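Putative metal-sulfur cluster biosynthesis proteins YuaD (Bacillus subtilis, PDB 1ORU) is of unknown function but carries a MOSC domain, a family generally associated with binding molybdenum and perhaps pyridoxal phosphate. Local coordinates at residues I69-E75 and N97-M103; S113-P118 and D177-S183; P131-E137 and L149-V154; I17-F23 and I38-L42. All blocks are in the same frame, centred on the assembly; numbering follows the deposited sequence.

Contact 1 of 4, residues I69-E75 and N97-M103; sequences ISIVSIE and NVAVSGM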
loop_
_atom_site.group_PDB
_atom_site.type_symbol
_atom_site.label_atom_id
_atom_site.label_comp_id
_atom_site.label_asym_id
_atom_site.label_seq_id
_atom_site.Cartn_x
_atom_site.Cartn_y
_atom_site.Cartn_z
ATOM N N ILE A 69 -9.321 -2.727 -6.393
ATOM C CA ILE A 69 -9.766 -2.050 -7.609
ATOM C C ILE A 69 -8.648 -2.053 -8.642
ATOM O O ILE A 69 -7.500 -1.748 -8.324
ATOM C CB ILE A 69 -10.152 -0.574 -7.318
ATOM C CG1 ILE A 69 -11.259 -0.510 -6.260
ATOM C CG2 ILE A 69 -10.614 0.109 -8.602
ATOM C CD1 ILE A 69 -12.606 -1.054 -6.726
ATOM N N SER A 70 -8.989 -2.398 -9.878
ATOM C CA SER A 70 -8.011 -2.437 -10.952
ATOM C C SER A 70 -8.250 -1.271 -11.900
ATOM O O SER A 70 -9.383 -1.042 -12.328
ATOM C CB SER A 70 -8.127 -3.758 -11.713
ATOM O OG SER A 70 -7.215 -3.797 -12.790
ATOM N N ILE A 71 -7.187 -0.536 -12.221
ATOM C CA ILE A 71 -7.298 0.613 -13.117
ATOM C C ILE A 71 -6.329 0.551 -14.300
ATOM O O ILE A 71 -5.171 0.160 -14.147
ATOM C CB ILE A 71 -7.010 1.944 -12.378
ATOM C CG1 ILE A 71 -7.865 2.050 -11.114
ATOM C CG2 ILE A 71 -7.282 3.122 -13.310
ATOM C CD1 ILE A 71 -7.635 3.342 -10.343
ATOM N N VAL A 72 -6.816 0.936 -15.476
ATOM C CA VAL A 72 -5.986 0.987 -16.680
ATOM C C VAL A 72 -6.279 2.321 -17.359
ATOM O O VAL A 72 -7.336 2.912 -17.143
ATOM C CB VAL A 72 -6.307 -0.156 -17.690
ATOM C CG1 VAL A 72 -6.071 -1.505 -17.043
ATOM C CG2 VAL A 72 -7.741 -0.043 -18.198
ATOM N N SER A 73 -5.351 2.807 -18.168
ATOM C CA SER A 73 -5.596 4.055 -18.863
ATOM C C SER A 73 -5.806 3.727 -20.335
ATOM O O SER A 73 -5.194 2.795 -20.869
ATOM C CB SER A 73 -4.422 5.021 -18.687
ATOM O OG SER A 73 -3.439 4.843 -19.685
ATOM N N ILE A 74 -6.693 4.476 -20.977
ATOM C CA ILE A 74 -6.981 4.273 -22.394
ATOM C C ILE A 74 -5.688 4.414 -23.192
ATOM O O ILE A 74 -5.431 3.639 -24.119
ATOM C CB ILE A 74 -8.004 5.317 -22.912
ATOM C CG1 ILE A 74 -9.354 5.129 -22.207
ATOM C CG2 ILE A 74 -8.140 5.214 -24.432
ATOM C CD1 ILE A 74 -9.969 3.754 -22.391
ATOM N N GLU A 75 -4.874 5.406 -22.829
ATOM C CA GLU A 75 -3.615 5.642 -23.522
ATOM C C GLU A 75 -2.680 4.433 -23.478
ATOM O O GLU A 75 -2.124 4.039 -24.506
ATOM C CB GLU A 75 -2.887 6.857 -22.939
ATOM C CG GLU A 75 -3.576 8.198 -23.136
ATOM C CD GLU A 75 -4.610 8.497 -22.065
ATOM O OE1 GLU A 75 -4.517 7.907 -20.967
ATOM O OE2 GLU A 75 -5.504 9.336 -22.312
ATOM N N ASN A 97 -11.630 -2.231 -13.610
ATOM C CA ASN A 97 -12.848 -1.713 -12.996
ATOM C C ASN A 97 -13.008 -0.253 -13.389
ATOM O O ASN A 97 -14.114 0.284 -13.406
ATOM C CB ASN A 97 -12.773 -1.821 -11.476
ATOM C CG ASN A 97 -12.704 -3.252 -11.006
ATOM O OD1 ASN A 97 -13.626 -4.042 -11.246
ATOM N ND2 ASN A 97 -11.613 -3.604 -10.346
ATOM N N VAL A 98 -11.887 0.390 -13.691
ATOM C CA VAL A 98 -11.902 1.782 -14.102
ATOM C C VAL A 98 -10.916 1.990 -15.240
ATOM O O VAL A 98 -9.769 1.537 -15.183
ATOM C CB VAL A 98 -11.501 2.735 -12.942
ATOM C CG1 VAL A 98 -11.652 4.193 -13.388
ATOM C CG2 VAL A 98 -12.362 2.463 -11.718
ATOM N N ALA A 99 -11.378 2.651 -16.289
ATOM C CA ALA A 99 -10.519 2.959 -17.417
ATOM C C ALA A 99 -10.445 4.477 -17.407
ATOM O O ALA A 99 -11.465 5.157 -17.532
ATOM C CB ALA A 99 -11.136 2.453 -18.719
ATOM N N VAL A 100 -9.242 5.012 -17.234
ATOM C CA VAL A 100 -9.066 6.456 -17.195
ATOM C C VAL A 100 -8.412 6.992 -18.460
ATOM O O VAL A 100 -7.768 6.247 -19.199
ATOM C CB VAL A 100 -8.198 6.882 -15.987
ATOM C CG1 VAL A 100 -8.842 6.404 -14.693
ATOM C CG2 VAL A 100 -6.787 6.323 -16.127
ATOM N N SER A 101 -8.611 8.282 -18.716
ATOM C CA SER A 101 -7.989 8.939 -19.861
ATOM C C SER A 101 -7.246 10.137 -19.284
ATOM O O SER A 101 -7.592 10.633 -18.201
ATOM C CB SER A 101 -9.027 9.381 -20.908
ATOM O OG SER A 101 -9.895 10.397 -20.435
ATOM N N GLY A 102 -6.211 10.584 -19.981
ATOM C CA GLY A 102 -5.436 11.699 -19.487
ATOM C C GLY A 102 -4.305 11.229 -18.595
ATOM O O GLY A 102 -3.669 12.033 -17.914
HETATM N N MSE A 103 -4.042 9.926 -18.597
HETATM C CA MSE A 103 -2.966 9.372 -17.783
HETATM C C MSE A 103 -2.108 8.402 -18.592
HETATM O O MSE A 103 -2.100 7.196 -18.338
HETATM C CB MSE A 103 -3.549 8.676 -16.553
HETATM C CG MSE A 103 -4.374 9.617 -15.686
HETATM SE SE MSE A 103 -4.849 8.882 -13.980
HETATM C CE MSE A 103 -3.121 8.979 -13.133
#
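The carboxylate of Glu75 takes two successive backbone N-H groups of the turn at 102-103. Gly102 N meets OE2 of Glu75 at 2.7 Å, nearly straight (177° at the hydrogen), on the syn side and 28° out of the carboxylate plane. Met103, a selenomethionine, brings its N to Glu75 OE1 at 3.1 Å from above that plane. A bend at chi2 (85°) sets the carboxylate there. Ser73 OG donates to Met103 O over 3.0 Å, from above the carbonyl plane, and also caps Glu76 N, so one hydroxyl serves both the turn and the first turn of helix 74-84.

Strands 69-73 and 98-101 pair in parallel: Val72 N bonds Val98 O at 3.0 Å, Val100 N bonds Val72 O at 2.8 Å, and Ile74 N extends the ladder to Val100 O. Ser70 O accepts from both Asn97 N and Val98 N. On one sheet face Ile71 lies alongside Val98 while its CG2 meets Val100 CG1 at 3.9 Å; on the other, Ala99 CB touches Val72 CG2.

With helix 74-84 between them, these strands form a beta-alpha-beta unit. Strand 5-17 flanks strand 98-101, strand 163-169 flanks strand 69-73, and Ile71 also packs on Leu123 of strand 122-128.

Contact 2 of 4, residues S113-P118 and D177-S183; sequences SRIIFP and DEIEVHS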
loop_
_atom_site.group_PDB
_atom_site.type_symbol
_atom_site.label_atom_id
_atom_site.label_comp_id
_atom_site.label_asym_id
_atom_site.label_seq_id
_atom_site.Cartn_x
_atom_site.Cartn_y
_atom_site.Cartn_z
ATOM N N SER A 113 -0.114 7.350 -3.743
ATOM C CA SER A 113 -0.840 8.369 -4.492
ATOM C C SER A 113 -2.327 8.110 -4.273
ATOM O O SER A 113 -2.726 6.995 -3.946
ATOM C CB SER A 113 -0.531 8.270 -5.993
ATOM O OG SER A 113 0.836 8.533 -6.269
ATOM N N ARG A 114 -3.140 9.142 -4.456
ATOM C CA ARG A 114 -4.585 9.030 -4.297
ATOM C C ARG A 114 -5.304 9.493 -5.551
ATOM O O ARG A 114 -4.835 10.401 -6.239
ATOM C CB ARG A 114 -5.068 9.905 -3.136
ATOM C CG ARG A 114 -5.133 9.224 -1.796
ATOM C CD ARG A 114 -3.765 8.973 -1.202
ATOM N NE ARG A 114 -3.916 8.618 0.204
ATOM C CZ ARG A 114 -2.955 8.712 1.111
ATOM N NH1 ARG A 114 -1.746 9.148 0.765
ATOM N NH2 ARG A 114 -3.213 8.395 2.376
ATOM N N ILE A 115 -6.432 8.850 -5.847
ATOM C CA ILE A 115 -7.288 9.212 -6.977
ATOM C C ILE A 115 -8.653 9.476 -6.345
ATOM O O ILE A 115 -9.285 8.564 -5.798
ATOM C CB ILE A 115 -7.423 8.069 -8.004
ATOM C CG1 ILE A 115 -6.054 7.764 -8.618
ATOM C CG2 ILE A 115 -8.419 8.471 -9.096
ATOM C CD1 ILE A 115 -6.056 6.588 -9.578
ATOM N N ILE A 116 -9.108 10.722 -6.426
ATOM C CA ILE A 116 -10.367 11.116 -5.809
ATOM C C ILE A 116 -11.441 11.528 -6.810
ATOM O O ILE A 116 -11.177 12.271 -7.758
ATOM C CB ILE A 116 -10.110 12.259 -4.806
ATOM C CG1 ILE A 116 -9.036 11.820 -3.805
ATOM C CG2 ILE A 116 -11.399 12.633 -4.079
ATOM C CD1 ILE A 116 -8.755 12.836 -2.711
ATOM N N PHE A 117 -12.653 11.031 -6.582
ATOM C CA PHE A 117 -13.806 11.294 -7.434
ATOM C C PHE A 117 -14.669 12.435 -6.873
ATOM O O PHE A 117 -14.527 12.810 -5.713
ATOM C CB PHE A 117 -14.622 10.002 -7.575
ATOM C CG PHE A 117 -13.924 8.927 -8.372
ATOM C CD1 PHE A 117 -14.314 8.644 -9.676
ATOM C CD2 PHE A 117 -12.880 8.191 -7.814
ATOM C CE1 PHE A 117 -13.673 7.634 -10.419
ATOM C CE2 PHE A 117 -12.236 7.184 -8.546
ATOM C CZ PHE A 117 -12.635 6.907 -9.851
ATOM N N PRO A 118 -15.568 13.011 -7.695
ATOM C CA PRO A 118 -16.432 14.116 -7.250
ATOM C C PRO A 118 -17.274 13.828 -6.007
ATOM O O PRO A 118 -17.575 14.734 -5.228
ATOM C CB PRO A 118 -17.300 14.391 -8.477
ATOM C CG PRO A 118 -16.375 14.052 -9.614
ATOM C CD PRO A 118 -15.750 12.756 -9.135
ATOM N N ASP A 177 -16.728 10.793 -14.895
ATOM C CA ASP A 177 -16.301 11.591 -13.752
ATOM C C ASP A 177 -14.909 12.166 -13.949
ATOM O O ASP A 177 -14.003 11.477 -14.416
ATOM C CB ASP A 177 -16.263 10.742 -12.476
ATOM C CG ASP A 177 -17.581 10.722 -11.737
ATOM O OD1 ASP A 177 -18.529 11.410 -12.180
ATOM O OD2 ASP A 177 -17.661 10.019 -10.701
ATOM N N GLU A 178 -14.743 13.430 -13.581
ATOM C CA GLU A 178 -13.435 14.061 -13.659
ATOM C C GLU A 178 -12.773 13.638 -12.346
ATOM O O GLU A 178 -13.393 13.710 -11.281
ATOM C CB GLU A 178 -13.584 15.581 -13.720
ATOM C CG GLU A 178 -12.375 16.297 -14.291
ATOM C CD GLU A 178 -12.584 17.796 -14.402
ATOM O OE1 GLU A 178 -12.680 18.463 -13.349
ATOM O OE2 GLU A 178 -12.658 18.302 -15.540
ATOM N N ILE A 179 -11.536 13.160 -12.407
ATOM C CA ILE A 179 -10.867 12.733 -11.191
ATOM C C ILE A 179 -9.671 13.606 -10.844
ATOM O O ILE A 179 -9.044 14.219 -11.718
ATOM C CB ILE A 179 -10.410 11.259 -11.282
ATOM C CG1 ILE A 179 -9.556 11.039 -12.536
ATOM C CG2 ILE A 179 -11.629 10.355 -11.286
ATOM C CD1 ILE A 179 -8.948 9.643 -12.622
ATOM N N GLU A 180 -9.371 13.659 -9.552
ATOM C CA GLU A 180 -8.257 14.439 -9.038
ATOM C C GLU A 180 -7.182 13.455 -8.605
ATOM O O GLU A 180 -7.410 12.650 -7.704
ATOM C CB GLU A 180 -8.718 15.253 -7.829
ATOM C CG GLU A 180 -7.724 16.282 -7.341
ATOM C CD GLU A 180 -7.696 17.515 -8.217
ATOM O OE1 GLU A 180 -6.964 18.470 -7.876
ATOM O OE2 GLU A 180 -8.412 17.529 -9.244
ATOM N N VAL A 181 -6.021 13.505 -9.250
ATOM C CA VAL A 181 -4.938 12.596 -8.900
ATOM C C VAL A 181 -3.903 13.315 -8.048
ATOM O O VAL A 181 -3.418 14.385 -8.422
ATOM C CB VAL A 181 -4.250 12.028 -10.167
ATOM C CG1 VAL A 181 -3.116 11.078 -9.774
ATOM C CG2 VAL A 181 -5.282 11.299 -11.031
ATOM N N HIS A 182 -3.606 12.741 -6.883
ATOM C CA HIS A 182 -2.608 13.291 -5.973
ATOM C C HIS A 182 -1.426 12.336 -6.090
ATOM O O HIS A 182 -1.405 11.267 -5.466
ATOM C CB HIS A 182 -3.157 13.323 -4.547
ATOM C CG HIS A 182 -4.368 14.191 -4.395
ATOM N ND1 HIS A 182 -4.296 15.507 -3.990
ATOM C CD2 HIS A 182 -5.674 13.946 -4.648
ATOM C CE1 HIS A 182 -5.508 16.035 -4.002
ATOM N NE2 HIS A 182 -6.363 15.109 -4.400
ATOM N N SER A 183 -0.463 12.717 -6.925
ATOM C CA SER A 183 0.712 11.894 -7.187
ATOM C C SER A 183 1.784 12.030 -6.111
ATOM O O SER A 183 2.326 13.115 -5.888
ATOM C CB SER A 183 1.284 12.253 -8.562
ATOM O OG SER A 183 2.229 11.294 -8.997
#
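Ile116 and Glu180 form one antiparallel hydrogen-bonded pair, Arg114 and His182 another, joining strands 114-116 and 178-184 of the large mixed sheet of this MOSC domain. Within the first pair, Ile116 N to Glu180 O and Glu180 N to Ile116 O are both 2.9 Å. In the second, His182 N to Arg114 O is shorter, at 2.7 Å.

Ile179 joins two apolar neighbours. Its chi1 of 54° places CG1 between the backbone N and the carbonyl carbon, which turns CG2 over one face of the Phe117 ring, a CH-pi contact 3.7 Å from the centroid and 19° off the normal. CD1 of Ile179 meets Ile115 CG2 at 3.8 Å. Asp177 OD2 stands at the ring edge of Phe117, 3.8 Å from CD1, with the two planes 58° apart.

Further out, Tyr174 N holds that OD2 by a hydrogen bond, and Glu168 takes Arg114 NE in a salt bridge. Strands 122-128 and 5-17 continue the sheet beyond the pair, and Met56 of the second subunit packs on Ile116 and His182. Ile116 CD1 reaches His182 NE2 at 3.7 Å, while Arg114 O lies in the plane of that imidazole, at its edge.

Contact 3 of 4, residues P131-E137 and L149-V154; sequences PCIQPGE and LASAFV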
loop_
_atom_site.group_PDB
_atom_site.type_symbol
_atom_site.label_atom_id
_atom_site.label_comp_id
_atom_site.label_asym_id
_atom_site.label_seq_id
_atom_site.Cartn_x
_atom_site.Cartn_y
_atom_site.Cartn_z
ATOM N N PRO A 131 1.451 -8.021 -15.356
ATOM C CA PRO A 131 0.721 -8.794 -16.365
ATOM C C PRO A 131 0.930 -10.307 -16.299
ATOM O O PRO A 131 2.063 -10.794 -16.202
ATOM C CB PRO A 131 1.209 -8.195 -17.684
ATOM C CG PRO A 131 2.601 -7.760 -17.367
ATOM C CD PRO A 131 2.472 -7.160 -15.985
ATOM N N CYS A 132 -0.181 -11.037 -16.336
ATOM C CA CYS A 132 -0.163 -12.493 -16.295
ATOM C C CYS A 132 -0.715 -13.034 -17.612
ATOM O O CYS A 132 -1.251 -12.283 -18.425
ATOM C CB CYS A 132 -1.002 -13.000 -15.120
ATOM S SG CYS A 132 -0.368 -12.515 -13.494
ATOM N N ILE A 133 -0.589 -14.339 -17.819
ATOM C CA ILE A 133 -1.051 -14.953 -19.056
ATOM C C ILE A 133 -2.557 -14.960 -19.362
ATOM O O ILE A 133 -2.944 -14.874 -20.526
ATOM C CB ILE A 133 -0.524 -16.408 -19.147
ATOM C CG1 ILE A 133 -0.505 -16.873 -20.602
ATOM C CG2 ILE A 133 -1.385 -17.332 -18.305
ATOM C CD1 ILE A 133 0.594 -16.230 -21.433
ATOM N N GLN A 134 -3.391 -15.056 -18.330
ATOM C CA GLN A 134 -4.841 -15.105 -18.519
ATOM C C GLN A 134 -5.411 -14.039 -19.458
ATOM O O GLN A 134 -6.050 -14.371 -20.458
ATOM C CB GLN A 134 -5.555 -15.046 -17.164
ATOM C CG GLN A 134 -5.201 -16.196 -16.232
ATOM C CD GLN A 134 -5.524 -17.557 -16.826
ATOM O OE1 GLN A 134 -5.023 -17.920 -17.889
ATOM N NE2 GLN A 134 -6.364 -18.319 -16.135
ATOM N N PRO A 135 -5.197 -12.746 -19.154
ATOM C CA PRO A 135 -5.732 -11.703 -20.041
ATOM C C PRO A 135 -5.176 -11.855 -21.453
ATOM O O PRO A 135 -5.849 -11.544 -22.434
ATOM C CB PRO A 135 -5.268 -10.407 -19.376
ATOM C CG PRO A 135 -5.213 -10.781 -17.923
ATOM C CD PRO A 135 -4.555 -12.144 -17.970
ATOM N N GLY A 136 -3.938 -12.336 -21.544
ATOM C CA GLY A 136 -3.321 -12.530 -22.844
ATOM C C GLY A 136 -4.084 -13.564 -23.653
ATOM O O GLY A 136 -4.257 -13.419 -24.863
ATOM N N GLU A 137 -4.549 -14.608 -22.977
ATOM C CA GLU A 137 -5.300 -15.669 -23.635
ATOM C C GLU A 137 -6.672 -15.151 -24.058
ATOM O O GLU A 137 -7.247 -15.619 -25.040
ATOM C CB GLU A 137 -5.420 -16.867 -22.694
ATOM C CG GLU A 137 -4.055 -17.375 -22.260
ATOM C CD GLU A 137 -4.123 -18.584 -21.360
ATOM O OE1 GLU A 137 -4.752 -18.498 -20.285
ATOM O OE2 GLU A 137 -3.537 -19.623 -21.729
ATOM N N LEU A 149 -0.238 -14.480 -29.229
ATOM C CA LEU A 149 -0.589 -13.199 -28.630
ATOM C C LEU A 149 -0.565 -13.227 -27.104
ATOM O O LEU A 149 -0.288 -12.210 -26.479
ATOM C CB LEU A 149 -1.964 -12.725 -29.121
ATOM C CG LEU A 149 -2.049 -12.287 -30.586
ATOM C CD1 LEU A 149 -3.403 -11.632 -30.841
ATOM C CD2 LEU A 149 -0.930 -11.309 -30.904
ATOM N N ALA A 150 -0.845 -14.378 -26.503
ATOM C CA ALA A 150 -0.843 -14.472 -25.045
ATOM C C ALA A 150 0.524 -14.119 -24.476
ATOM O O ALA A 150 0.632 -13.301 -23.559
ATOM C CB ALA A 150 -1.243 -15.875 -24.601
ATOM N N SER A 151 1.568 -14.743 -25.009
ATOM C CA SER A 151 2.913 -14.462 -24.533
ATOM C C SER A 151 3.307 -13.050 -24.952
ATOM O O SER A 151 4.075 -12.379 -24.260
ATOM C CB SER A 151 3.908 -15.488 -25.094
ATOM O OG SER A 151 3.916 -15.480 -26.509
ATOM N N ALA A 152 2.765 -12.594 -26.079
ATOM C CA ALA A 152 3.060 -11.255 -26.571
ATOM C C ALA A 152 2.536 -10.207 -25.591
ATOM O O ALA A 152 3.167 -9.172 -25.372
ATOM C CB ALA A 152 2.434 -11.049 -27.948
ATOM N N PHE A 153 1.376 -10.479 -25.002
ATOM C CA PHE A 153 0.786 -9.557 -24.037
ATOM C C PHE A 153 1.683 -9.445 -22.806
ATOM O O PHE A 153 2.028 -8.343 -22.381
ATOM C CB PHE A 153 -0.601 -10.045 -23.612
ATOM C CG PHE A 153 -1.183 -9.279 -22.461
ATOM C CD1 PHE A 153 -1.693 -7.998 -22.644
ATOM C CD2 PHE A 153 -1.199 -9.833 -21.181
ATOM C CE1 PHE A 153 -2.214 -7.276 -21.567
ATOM C CE2 PHE A 153 -1.716 -9.122 -20.099
ATOM C CZ PHE A 153 -2.225 -7.841 -20.293
ATOM N N VAL A 154 2.062 -10.590 -22.240
ATOM C CA VAL A 154 2.910 -10.610 -21.052
ATOM C C VAL A 154 4.190 -9.814 -21.268
ATOM O O VAL A 154 4.670 -9.124 -20.363
ATOM C CB VAL A 154 3.279 -12.051 -20.660
ATOM C CG1 VAL A 154 4.229 -12.043 -19.469
ATOM C CG2 VAL A 154 2.022 -12.819 -20.312
#
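Phe153 reaches across from helix 149-156 to the start of helix 133-142, its CG anti to the backbone N (chi1 171°), which carries the ring over to Gly136 and its neighbours. Cys132 O stands at the ring edge, in plane and 3.6 Å from Phe153 CE2. Pro135 CB and Pro131 CB approach the same CE2 at 3.8 Å and 3.9 Å. Replacing Phe153 with an alanine would probably open a gap between the two helices and leave both prolines without their aromatic partner.

Gly136 permits the close approach: its CA is 3.8 Å from Ala150 CA, and a methyl group modelled on it would clash with Ala150 O. Its own O receives a CA-H...O contact from Ala150 CA at 3.6 Å. Ile133, itself exposed, turns the end of its chain to the second helix; its CD1 touches Ala150 CB at 3.7 Å and Val154 CG2 at 3.9 Å. The short helical segments pass 7.5 Å apart, at 132° between their directions, and the contact is essentially apolar.

Inward, the Phe153 side chain also packs on Ile80 and Met84 of helix 74-84 and on Leu94. Gln140 OE1, later in helix 133-142, accepts from Leu149 N and ties the two helices a second time.

Contact 4 of 4, residues I17-F23 and I38-L42; sequences IADTKSF and IPGDL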
loop_
_atom_site.group_PDB
_atom_site.type_symbol
_atom_site.label_atom_id
_atom_site.label_comp_id
_atom_site.label_asym_id
_atom_site.label_seq_id
_atom_site.Cartn_x
_atom_site.Cartn_y
_atom_site.Cartn_z
ATOM N N ILE A 17 -17.632 -3.916 -13.824
ATOM C CA ILE A 17 -17.710 -4.824 -12.691
ATOM C C ILE A 17 -17.630 -6.278 -13.141
ATOM O O ILE A 17 -18.061 -6.621 -14.244
ATOM C CB ILE A 17 -19.028 -4.630 -11.912
ATOM C CG1 ILE A 17 -18.973 -5.402 -10.592
ATOM C CG2 ILE A 17 -20.204 -5.119 -12.751
ATOM C CD1 ILE A 17 -20.189 -5.192 -9.707
ATOM N N ALA A 18 -17.058 -7.120 -12.285
ATOM C CA ALA A 18 -16.951 -8.553 -12.550
ATOM C C ALA A 18 -18.005 -9.155 -11.628
ATOM O O ALA A 18 -17.718 -9.468 -10.474
ATOM C CB ALA A 18 -15.559 -9.060 -12.175
ATOM N N ASP A 19 -19.230 -9.297 -12.132
ATOM C CA ASP A 19 -20.330 -9.812 -11.323
ATOM C C ASP A 19 -20.474 -11.330 -11.297
ATOM O O ASP A 19 -21.370 -11.863 -10.639
ATOM C CB ASP A 19 -21.650 -9.165 -11.761
ATOM C CG ASP A 19 -22.007 -9.475 -13.203
ATOM O OD1 ASP A 19 -21.166 -9.241 -14.098
ATOM O OD2 ASP A 19 -23.137 -9.947 -13.439
ATOM N N THR A 20 -19.595 -12.024 -12.012
ATOM C CA THR A 20 -19.611 -13.483 -12.032
ATOM C C THR A 20 -18.200 -13.972 -11.735
ATOM O O THR A 20 -17.343 -13.192 -11.307
ATOM C CB THR A 20 -20.052 -14.036 -13.406
ATOM O OG1 THR A 20 -19.055 -13.742 -14.396
ATOM C CG2 THR A 20 -21.364 -13.409 -13.822
ATOM N N LYS A 21 -17.956 -15.255 -11.974
ATOM C CA LYS A 21 -16.641 -15.840 -11.734
ATOM C C LYS A 21 -15.628 -15.410 -12.794
ATOM O O LYS A 21 -14.424 -15.528 -12.587
ATOM C CB LYS A 21 -16.741 -17.370 -11.710
ATOM C CG LYS A 21 -17.499 -17.945 -10.517
ATOM C CD LYS A 21 -18.950 -17.471 -10.457
ATOM C CE LYS A 21 -19.738 -17.887 -11.694
ATOM N NZ LYS A 21 -21.159 -17.439 -11.621
ATOM N N SER A 22 -16.114 -14.921 -13.929
ATOM C CA SER A 22 -15.240 -14.473 -15.013
ATOM C C SER A 22 -14.546 -13.172 -14.635
ATOM O O SER A 22 -15.160 -12.305 -14.021
ATOM C CB SER A 22 -16.054 -14.242 -16.283
ATOM O OG SER A 22 -15.279 -13.585 -17.269
ATOM N N PHE A 23 -13.277 -13.018 -15.001
ATOM C CA PHE A 23 -12.595 -11.779 -14.660
ATOM C C PHE A 23 -12.803 -10.707 -15.720
ATOM O O PHE A 23 -12.407 -9.559 -15.531
ATOM C CB PHE A 23 -11.098 -12.011 -14.389
ATOM C CG PHE A 23 -10.283 -12.349 -15.603
ATOM C CD1 PHE A 23 -10.060 -11.406 -16.603
ATOM C CD2 PHE A 23 -9.686 -13.602 -15.720
ATOM C CE1 PHE A 23 -9.252 -11.703 -17.698
ATOM C CE2 PHE A 23 -8.876 -13.910 -16.811
ATOM C CZ PHE A 23 -8.659 -12.958 -17.802
ATOM N N ILE A 38 -15.644 -3.050 -4.703
ATOM C CA ILE A 38 -16.972 -2.864 -5.292
ATOM C C ILE A 38 -17.917 -3.980 -4.841
ATOM O O ILE A 38 -17.732 -5.139 -5.213
ATOM C CB ILE A 38 -16.892 -2.913 -6.834
ATOM C CG1 ILE A 38 -15.971 -1.808 -7.349
ATOM C CG2 ILE A 38 -18.286 -2.781 -7.436
ATOM C CD1 ILE A 38 -15.473 -2.059 -8.753
ATOM N N PRO A 39 -18.943 -3.649 -4.044
ATOM C CA PRO A 39 -19.862 -4.702 -3.601
ATOM C C PRO A 39 -20.401 -5.494 -4.793
ATOM O O PRO A 39 -20.808 -4.916 -5.804
ATOM C CB PRO A 39 -20.954 -3.919 -2.878
ATOM C CG PRO A 39 -20.197 -2.757 -2.303
ATOM C CD PRO A 39 -19.322 -2.346 -3.469
ATOM N N GLY A 40 -20.377 -6.819 -4.677
ATOM C CA GLY A 40 -20.871 -7.660 -5.752
ATOM C C GLY A 40 -19.826 -7.980 -6.802
ATOM O O GLY A 40 -20.064 -8.796 -7.693
ATOM N N ASP A 41 -18.667 -7.339 -6.701
ATOM C CA ASP A 41 -17.582 -7.566 -7.650
ATOM C C ASP A 41 -16.765 -8.795 -7.267
ATOM O O ASP A 41 -16.695 -9.159 -6.092
ATOM C CB ASP A 41 -16.651 -6.360 -7.687
ATOM C CG ASP A 41 -15.511 -6.546 -8.658
ATOM O OD1 ASP A 41 -15.755 -6.452 -9.876
ATOM O OD2 ASP A 41 -14.372 -6.801 -8.205
ATOM N N LEU A 42 -16.131 -9.406 -8.264
ATOM C CA LEU A 42 -15.308 -10.596 -8.070
ATOM C C LEU A 42 -14.151 -10.412 -7.091
ATOM O O LEU A 42 -13.743 -11.366 -6.429
ATOM C CB LEU A 42 -14.743 -11.063 -9.414
ATOM C CG LEU A 42 -13.804 -12.274 -9.416
ATOM C CD1 LEU A 42 -14.527 -13.508 -8.867
ATOM C CD2 LEU A 42 -13.320 -12.528 -10.838
HETATM O O HOH W 1 -22.041 -10.430 -8.419
#
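Ala18 N donates to Asp41 OD1 at 2.8 Å, nearly straight (166° at the hydrogen) and met close to the C-O axis of the carboxylate. This bond marks the tight part of the contact. Asp41 is buried, and its CG anti to the backbone N (chi1 -180°) sends the carboxylate toward Ala18, where OD1 also lies against Ile17 CG1; the isoleucine and aspartate chains run alongside one another, pointing opposite ways. The other oxygen, OD2, accepts from His43 N, so each carboxylate oxygen takes one backbone N-H, which holds the group's rotation. A leucine at Asp41 would probably leave the backbone N-H groups of Ala18 and His43 without their acceptor and weaken the tie between the two loops. Next to it, Ile17 CD1 packs on Ile38 CG2 at 3.8 Å.

Residues 38-41 form a type II beta turn, closed by Asp41 N to Ile38 O at 2.8 Å, with Gly40 at the positive phi (87°) such a turn requires.

The outer part is looser and faces solvent. One water donates to Asp19 O and Gly40 O, at 2.7 Å each, bridging the loops where no direct bond does. Leu42 N reaches Ala18 O only by a weak, bent bond. The Leu42 side chain runs from CB, packed 3.5 Å from Ala18 CB, to an exposed end that lays CD2 against the carbonyls of Lys21 and Ser22, 3.6 Å from Lys21 O, and CD1 against Thr20 O.

The first loop links strands 5-17 and 26-28, the second strands 30-33 and 47-49. Ile17 and Ile38 both pack on Leu31 of strand 30-33, while Phe23 leans on Pro135 and Val138 of helix 133-142.

In the fold
From the N terminus, contact 4 comes first: it brings the loop after strand 5-17 to the loop after strand 30-33, closing 14 residues between. Contact 1 follows in series, joining strand 69-73 to strand 98-101 around helix 74-84. Contact 2 then closes a long excursion of 58 residues, from strand 114-116 to strand 178-184, and contact 3, pairing helices 133-142 and 149-156, nests inside it. Contacts 1 and 2 share the large sheet and touch through Ile71 CD1 and Ile115 CD1 at 3.7 Å. Contact 4 touches contact 1 through Ile38 and Ile69, and contact 3 through Phe23 and Gln134. Contacts 2 and 3 lie on opposite sides of the chain's centre, about 17 Å apart at their nearest atoms.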